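Local coordinates for protein hydrolase (Thermococcus thioreducens, PDB 6IAH) that acts as a magnesium-binding phosphatase of the haloacid dehalogenase superfamily with diverse substrate specificity, and possibly hydrolyses phosphoglycolate, at residues A[12-15]-A[16-20]; A[122-125]-A[126-129]. All coordinates share one frame; numbering follows the deposited sequence. Where two conformers were deposited one is given.

Contact 1: residues A[12-15]-A[16-20]; sequences IDVR and ESYDE
V14 meets S17 and Y18 where strand 12-13 gives way, through a short turn, to helix 17-32. CB of V14 lies 3.8 Å from OG of S17 and nearly as close to CE2 of Y18. Both methyls converge on the same ring atom: CG1 of V14 reaches CE2 of Y18 at 3.9 Å, while CG2, set between the backbone N and the carbonyl carbon, touches CE2 at 3.8 Å and also CD2. The valine thus meets the ring obliquely at its CD2-CE2 bond. CG of Y18 is turned away from its own carbonyl carbon (chi1 -54°), which tips the ring back over the turn, and its OH hydrogen-bonds to D8 of the magnesium site. N-H of S17 binds O of V14 at 2.9 Å, although this oxygen is less surely placed, and S17 OG is taken up by E128.

Nearby, the carboxylates of D13 and E16, their planes 37° apart, bring OD1 of D13 to 4.0 Å from OE2 of E16. Both are ligands of a second magnesium site, and a magnesium ion lies about 3 Å from the nearest side-chain atom of D13; such a cation would probably offset the like charges.

E16 is the N-cap residue of helix 17-32, and D19 packs on helix 41-50. I12 rests on helix 154-164, and D13 pairs with R129 of antiparallel strand 129-130.

Contact 2: residues A[122-125]-A[126-129]; sequences PGLW and KKER
K126 lies across the indole of W125, with CG 3.4 Å from the centroid of the five-membered ring and 21° off its normal, a CH-pi contact over the face. CD of K126 follows the same surface at 3.7 Å from CZ2 of W125. Further out the lysine chain bends twice and turns NZ of K126 back to O of G123 at 3.2 Å, beside CB of P122; this is one of two deposited conformers of the lysine, so the grip of NZ is probably not permanent. The same oxygen also accepts the backbone N-H of K126, at a nearly straight 165°, and therefore holds two donors. With an alanine in place of W125, the aliphatic part of K126 would lose the surface it lies on and would probably be freer to turn, and a gap would be likely to open against L159 and I163 of helix 154-164.

K127 comes next. Its N-H binds O of L124, and CE of K127 passes obliquely over CD2 of L124 at 3.7 Å, so the two side chains meet through their methyl and methylene groups.

At E128 the backbone N-H goes to O of W125 at 3.1 Å, and CB and CG pack close to that oxygen. The extended chain carries its carboxylate inward, where R152 forms a salt bridge with OE1, and Y109 hydrogen-bonds to OE2. These partners probably stabilise the charged form of a buried acid.

R129 then enters strand 129-130. Three successive bonds from residue i+3 back to residue i mark a short 3-10 helix, residues 124-127, here leading into strand 129-130, with the side chain of E128 about 10 Å from a bound magnesium ion in this HAD phosphatase.

In the fold
Contact 1 comes first along the chain and contact 2 more than a hundred residues later, yet their centres are only 8 Å apart and they touch directly. The peptide N of D13 approaches O of R129 at 2.8 Å, joining strands 12-13 and 129-130 into a small antiparallel pair, distinct from the five-stranded parallel sheet. The hydrogen bond between OG of S17 and OE2 of E128 spans 2.7 Å. L124 adds a further link by packing on helix 17-32, while helix 154-164 borders both contacts. The start and the end of the helical insertion between them, which probably corresponds to the cap of HAD phosphatases, are thus tied together beside the magnesium site.

Contact 1: residues A[12-15]-A[16-20]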
ATOM      1  N   ILE A  12       3.142  -9.520  -2.931  1.00 24.62           N
ATOM      2  CA  ILE A  12       4.201  -8.692  -3.542  1.00 24.70           C
ATOM      3  C   ILE A  12       5.005  -8.009  -2.447  1.00 27.80           C
ATOM      4  O   ILE A  12       4.421  -7.424  -1.487  1.00 27.52           O
ATOM      5  CB  ILE A  12       3.593  -7.606  -4.464  1.00 26.63           C
ATOM      6  CG1 ILE A  12       2.978  -8.288  -5.701  1.00 25.76           C
ATOM      7  CG2 ILE A  12       4.655  -6.629  -4.947  1.00 26.84           C
ATOM      8  CD1 ILE A  12       2.169  -7.371  -6.589  1.00 27.88           C
ATOM      9  N   ASP A  13       6.331  -8.077  -2.581  1.00 25.73           N
ATOM     10  CA  ASP A  13       7.247  -7.325  -1.719  1.00 27.81           C
ATOM     11  C   ASP A  13       7.408  -5.991  -2.430  1.00 30.19           C
ATOM     12  O   ASP A  13       7.999  -5.943  -3.540  1.00 29.98           O
ATOM     13  CB  ASP A  13       8.586  -8.033  -1.628  1.00 27.42           C
ATOM     14  CG  ASP A  13       9.637  -7.273  -0.829  1.00 31.39           C
ATOM     15  OD1 ASP A  13       9.501  -6.112  -0.410  1.00 32.04           O
ATOM     16  OD2 ASP A  13      10.688  -7.901  -0.625  1.00 33.42           O
ATOM     17  N   VAL A  14       6.900  -4.929  -1.809  1.00 29.16           N
ATOM     18  CA  VAL A  14       6.942  -3.607  -2.420  1.00 32.30           C
ATOM     19  C   VAL A  14       8.170  -2.958  -1.908  1.00 45.35           C
ATOM     20  O   VAL A  14       8.089  -1.778  -1.487  1.00 49.34           O
ATOM     21  CB  VAL A  14       5.695  -2.733  -2.170  1.00 29.56           C
ATOM     22  CG1 VAL A  14       4.501  -3.419  -2.832  1.00 29.88           C
ATOM     23  CG2 VAL A  14       5.413  -2.456  -0.682  1.00 29.99           C
ATOM     24  N   ARG A  15       9.245  -3.777  -1.883  1.00 44.61           N
ATOM     25  CA  ARG A  15      10.681  -3.423  -1.729  1.00 46.57           C
ATOM     26  C   ARG A  15      10.873  -1.894  -1.608  1.00 36.72           C
ATOM     27  O   ARG A  15      11.505  -1.185  -2.381  1.00 39.09           O
ATOM     28  CB  ARG A  15      11.526  -4.127  -2.840  1.00 50.20           C
ATOM     29  CG  ARG A  15      12.113  -5.548  -2.481  1.00 50.06           C
ATOM     30  CD  ARG A  15      13.293  -5.970  -3.387  1.00 58.26           C
ATOM     31  NE  ARG A  15      14.140  -4.818  -3.777  1.00 61.02           N
ATOM     32  CZ  ARG A  15      14.294  -4.265  -5.003  1.00 61.44           C
ATOM     33  NH1 ARG A  15      13.745  -4.761  -6.129  1.00 55.67           N
ATOM     34  NH2 ARG A  15      15.075  -3.186  -5.109  1.00 54.67           N
ATOM     35  N   GLU A  16      10.219  -1.417  -0.590  1.00 33.63           N
ATOM     36  CA  GLU A  16      10.182  -0.007  -0.328  1.00 45.95           C
ATOM     37  C   GLU A  16      10.062   0.971  -1.604  1.00 42.22           C
ATOM     38  O   GLU A  16      10.641   2.092  -1.563  1.00 40.08           O
ATOM     39  CB  GLU A  16      11.275   0.280   0.720  1.00 48.95           C
ATOM     40  CG  GLU A  16      11.014  -0.518   2.017  1.00 51.34           C
ATOM     41  CD  GLU A  16      11.210  -2.053   1.816  1.00 58.85           C
ATOM     42  OE1 GLU A  16      12.364  -2.449   1.520  1.00 70.27           O
ATOM     43  OE2 GLU A  16      10.227  -2.857   1.875  1.00 53.01           O
ATOM     44  N   SER A  17       9.318   0.515  -2.681  1.00 35.65           N
ATOM     45  CA  SER A  17       9.128   1.213  -3.976  1.00 29.90           C
ATOM     46  C   SER A  17       8.411   2.534  -3.643  1.00 29.16           C
ATOM     47  O   SER A  17       8.808   3.572  -4.104  1.00 27.03           O
ATOM     48  CB  SER A  17       8.237   0.462  -4.959  1.00 27.06           C
ATOM     49  OG  SER A  17       6.953   0.177  -4.346  1.00 24.73           O
ATOM     50  N   TYR A  18       7.340   2.459  -2.837  1.00 27.55           N
ATOM     51  CA  TYR A  18       6.615   3.661  -2.428  1.00 26.88           C
ATOM     52  C   TYR A  18       7.468   4.588  -1.581  1.00 26.71           C
ATOM     53  O   TYR A  18       7.360   5.808  -1.701  1.00 28.00           O
ATOM     54  CB  TYR A  18       5.393   3.310  -1.619  1.00 26.84           C
ATOM     55  CG  TYR A  18       4.410   2.316  -2.256  1.00 28.70           C
ATOM     56  CD1 TYR A  18       3.657   2.634  -3.361  1.00 32.61           C
ATOM     57  CD2 TYR A  18       4.133   1.125  -1.596  1.00 33.57           C
ATOM     58  CE1 TYR A  18       2.704   1.733  -3.869  1.00 34.74           C
ATOM     59  CE2 TYR A  18       3.202   0.230  -2.084  1.00 34.26           C
ATOM     60  CZ  TYR A  18       2.479   0.523  -3.193  1.00 33.68           C
ATOM     61  OH  TYR A  18       1.515  -0.419  -3.563  1.00 32.01           O
ATOM     62  N   ASP A  19       8.255   4.017  -0.682  1.00 24.87           N
ATOM     63  CA  ASP A  19       9.126   4.826   0.143  1.00 27.01           C
ATOM     64  C   ASP A  19      10.135   5.605  -0.688  1.00 26.07           C
ATOM     65  O   ASP A  19      10.371   6.754  -0.403  1.00 24.55           O
ATOM     66  CB  ASP A  19       9.880   3.963   1.151  1.00 30.11           C
ATOM     67  CG  ASP A  19       9.003   3.427   2.289  1.00 32.38           C
ATOM     68  OD1 ASP A  19       7.794   3.721   2.368  1.00 27.75           O
ATOM     69  OD2 ASP A  19       9.573   2.736   3.140  1.00 32.36           O
ATOM     70  N   GLU A  20      10.743   4.986  -1.695  0.50 24.91           N
ATOM     71  CA  GLU A  20      11.701   5.686  -2.555  0.50 26.33           C
ATOM     72  C   GLU A  20      10.976   6.685  -3.475  0.50 26.44           C
ATOM     73  O   GLU A  20      11.520   7.720  -3.791  0.50 22.72           O
ATOM     74  CB  GLU A  20      12.548   4.696  -3.361  0.50 30.02           C
ATOM     75  CG  GLU A  20      13.642   5.309  -4.238  0.50 31.86           C
ATOM     76  CD  GLU A  20      14.906   5.683  -3.481  0.50 32.43           C
ATOM     77  OE1 GLU A  20      14.995   5.416  -2.266  0.50 29.79           O
ATOM     78  OE2 GLU A  20      15.805   6.268  -4.107  0.50 31.73           O
TER

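Contact 2: residues A[122-125]-A[126-129]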
ATOM      1  N   PRO A 122      12.204   5.497 -15.413  1.00 25.65           N
ATOM      2  CA  PRO A 122      11.872   4.056 -15.281  1.00 26.34           C
ATOM      3  C   PRO A 122      11.096   3.854 -13.963  1.00 24.70           C
ATOM      4  O   PRO A 122      11.652   3.990 -12.881  1.00 24.46           O
ATOM      5  CB  PRO A 122      13.249   3.349 -15.252  1.00 28.86           C
ATOM      6  CG  PRO A 122      14.274   4.396 -15.176  1.00 30.25           C
ATOM      7  CD  PRO A 122      13.621   5.753 -14.999  1.00 29.06           C
ATOM      8  N   GLY A 123       9.796   3.633 -14.073  1.00 24.32           N
ATOM      9  CA  GLY A 123       8.963   3.522 -12.912  1.00 24.17           C
ATOM     10  C   GLY A 123       9.513   2.676 -11.771  1.00 23.04           C
ATOM     11  O   GLY A 123       9.891   1.518 -11.983  1.00 22.02           O
ATOM     12  N   LEU A 124       9.458   3.218 -10.563  1.00 25.10           N
ATOM     13  CA  LEU A 124       9.832   2.483  -9.329  1.00 27.17           C
ATOM     14  C   LEU A 124       8.937   1.300  -9.038  1.00 25.15           C
ATOM     15  O   LEU A 124       9.384   0.401  -8.355  1.00 22.51           O
ATOM     16  CB  LEU A 124       9.899   3.387  -8.113  1.00 25.74           C
ATOM     17  CG  LEU A 124      11.040   4.412  -8.104  1.00 25.77           C
ATOM     18  CD1 LEU A 124      10.772   5.451  -7.021  1.00 25.59           C
ATOM     19  CD2 LEU A 124      12.408   3.744  -7.979  1.00 28.19           C
ATOM     20  N   TRP A 125       7.726   1.236  -9.625  1.00 21.13           N
ATOM     21  CA  TRP A 125       6.907   0.052  -9.441  1.00 23.83           C
ATOM     22  C   TRP A 125       7.624  -1.258  -9.908  1.00 27.38           C
ATOM     23  O   TRP A 125       7.348  -2.334  -9.384  1.00 25.88           O
ATOM     24  CB  TRP A 125       5.521   0.200 -10.116  1.00 22.28           C
ATOM     25  CG  TRP A 125       5.572   0.059 -11.601  1.00 25.81           C
ATOM     26  CD1 TRP A 125       5.847   1.054 -12.527  1.00 26.69           C
ATOM     27  CD2 TRP A 125       5.242  -1.114 -12.378  1.00 26.08           C
ATOM     28  NE1 TRP A 125       5.790   0.544 -13.797  1.00 26.15           N
ATOM     29  CE2 TRP A 125       5.418  -0.772 -13.747  1.00 27.49           C
ATOM     30  CE3 TRP A 125       4.892  -2.419 -12.054  1.00 24.32           C
ATOM     31  CZ2 TRP A 125       5.194  -1.694 -14.788  1.00 28.68           C
ATOM     32  CZ3 TRP A 125       4.711  -3.337 -13.075  1.00 27.03           C
ATOM     33  CH2 TRP A 125       4.849  -2.972 -14.423  1.00 29.13           C
ATOM     34  N   LYS A 126       8.561  -1.139 -10.843  0.50 26.72           N
ATOM     35  CA  LYS A 126       9.216  -2.300 -11.396  0.50 28.85           C
ATOM     36  C   LYS A 126      10.306  -2.849 -10.463  0.50 28.36           C
ATOM     37  O   LYS A 126      10.830  -3.911 -10.739  0.50 28.30           O
ATOM     38  CB  LYS A 126       9.701  -1.993 -12.838  0.50 32.05           C
ATOM     39  CG  LYS A 126       8.543  -1.486 -13.718  0.50 33.06           C
ATOM     40  CD  LYS A 126       8.887  -1.260 -15.187  0.50 37.01           C
ATOM     41  CE  LYS A 126      10.327  -0.770 -15.423  0.50 40.75           C
ATOM     42  NZ  LYS A 126      10.667   0.611 -14.938  0.50 41.04           N
ATOM     43  N   LYS A 127      10.620  -2.161  -9.357  1.00 27.03           N
ATOM     44  CA  LYS A 127      11.493  -2.736  -8.318  1.00 27.25           C
ATOM     45  C   LYS A 127      10.736  -3.657  -7.345  1.00 28.32           C
ATOM     46  O   LYS A 127      11.363  -4.288  -6.526  1.00 26.97           O
ATOM     47  CB  LYS A 127      12.186  -1.653  -7.538  1.00 31.36           C
ATOM     48  CG  LYS A 127      13.178  -0.834  -8.389  1.00 35.85           C
ATOM     49  CD  LYS A 127      14.075  -0.067  -7.432  1.00 39.99           C
ATOM     50  CE  LYS A 127      14.882   1.030  -8.102  1.00 46.06           C
ATOM     51  NZ  LYS A 127      15.668   0.463  -9.217  1.00 48.27           N
ATOM     52  N   GLU A 128       9.387  -3.698  -7.429  1.00 24.98           N
ATOM     53  CA  GLU A 128       8.557  -4.604  -6.618  1.00 25.28           C
ATOM     54  C   GLU A 128       8.771  -6.051  -7.154  1.00 28.04           C
ATOM     55  O   GLU A 128       9.024  -6.262  -8.389  1.00 26.84           O
ATOM     56  CB  GLU A 128       7.081  -4.185  -6.706  1.00 24.58           C
ATOM     57  CG  GLU A 128       6.832  -2.791  -6.134  1.00 22.12           C
ATOM     58  CD  GLU A 128       5.419  -2.265  -6.286  1.00 26.07           C
ATOM     59  OE1 GLU A 128       4.585  -3.068  -6.721  1.00 26.62           O
ATOM     60  OE2 GLU A 128       5.146  -1.056  -5.953  1.00 30.62           O
ATOM     61  N   ARG A 129       8.682  -7.029  -6.245  1.00 27.40           N
ATOM     62  CA  ARG A 129       9.012  -8.418  -6.550  1.00 27.72           C
ATOM     63  C   ARG A 129       7.914  -9.316  -6.044  1.00 26.42           C
ATOM     64  O   ARG A 129       7.344  -9.067  -4.962  1.00 23.05           O
ATOM     65  CB  ARG A 129      10.293  -8.798  -5.800  1.00 33.86           C
ATOM     66  CG  ARG A 129      11.506  -8.129  -6.393  1.00 41.63           C
ATOM     67  CD  ARG A 129      12.839  -8.701  -5.930  1.00 50.95           C
ATOM     68  NE  ARG A 129      12.873  -9.314  -4.585  1.00 58.26           N
ATOM     69  CZ  ARG A 129      13.996  -9.484  -3.855  1.00 65.29           C
ATOM     70  NH1 ARG A 129      15.192  -9.080  -4.307  1.00 67.20           N
ATOM     71  NH2 ARG A 129      13.939 -10.054  -2.648  1.00 60.91           N
TER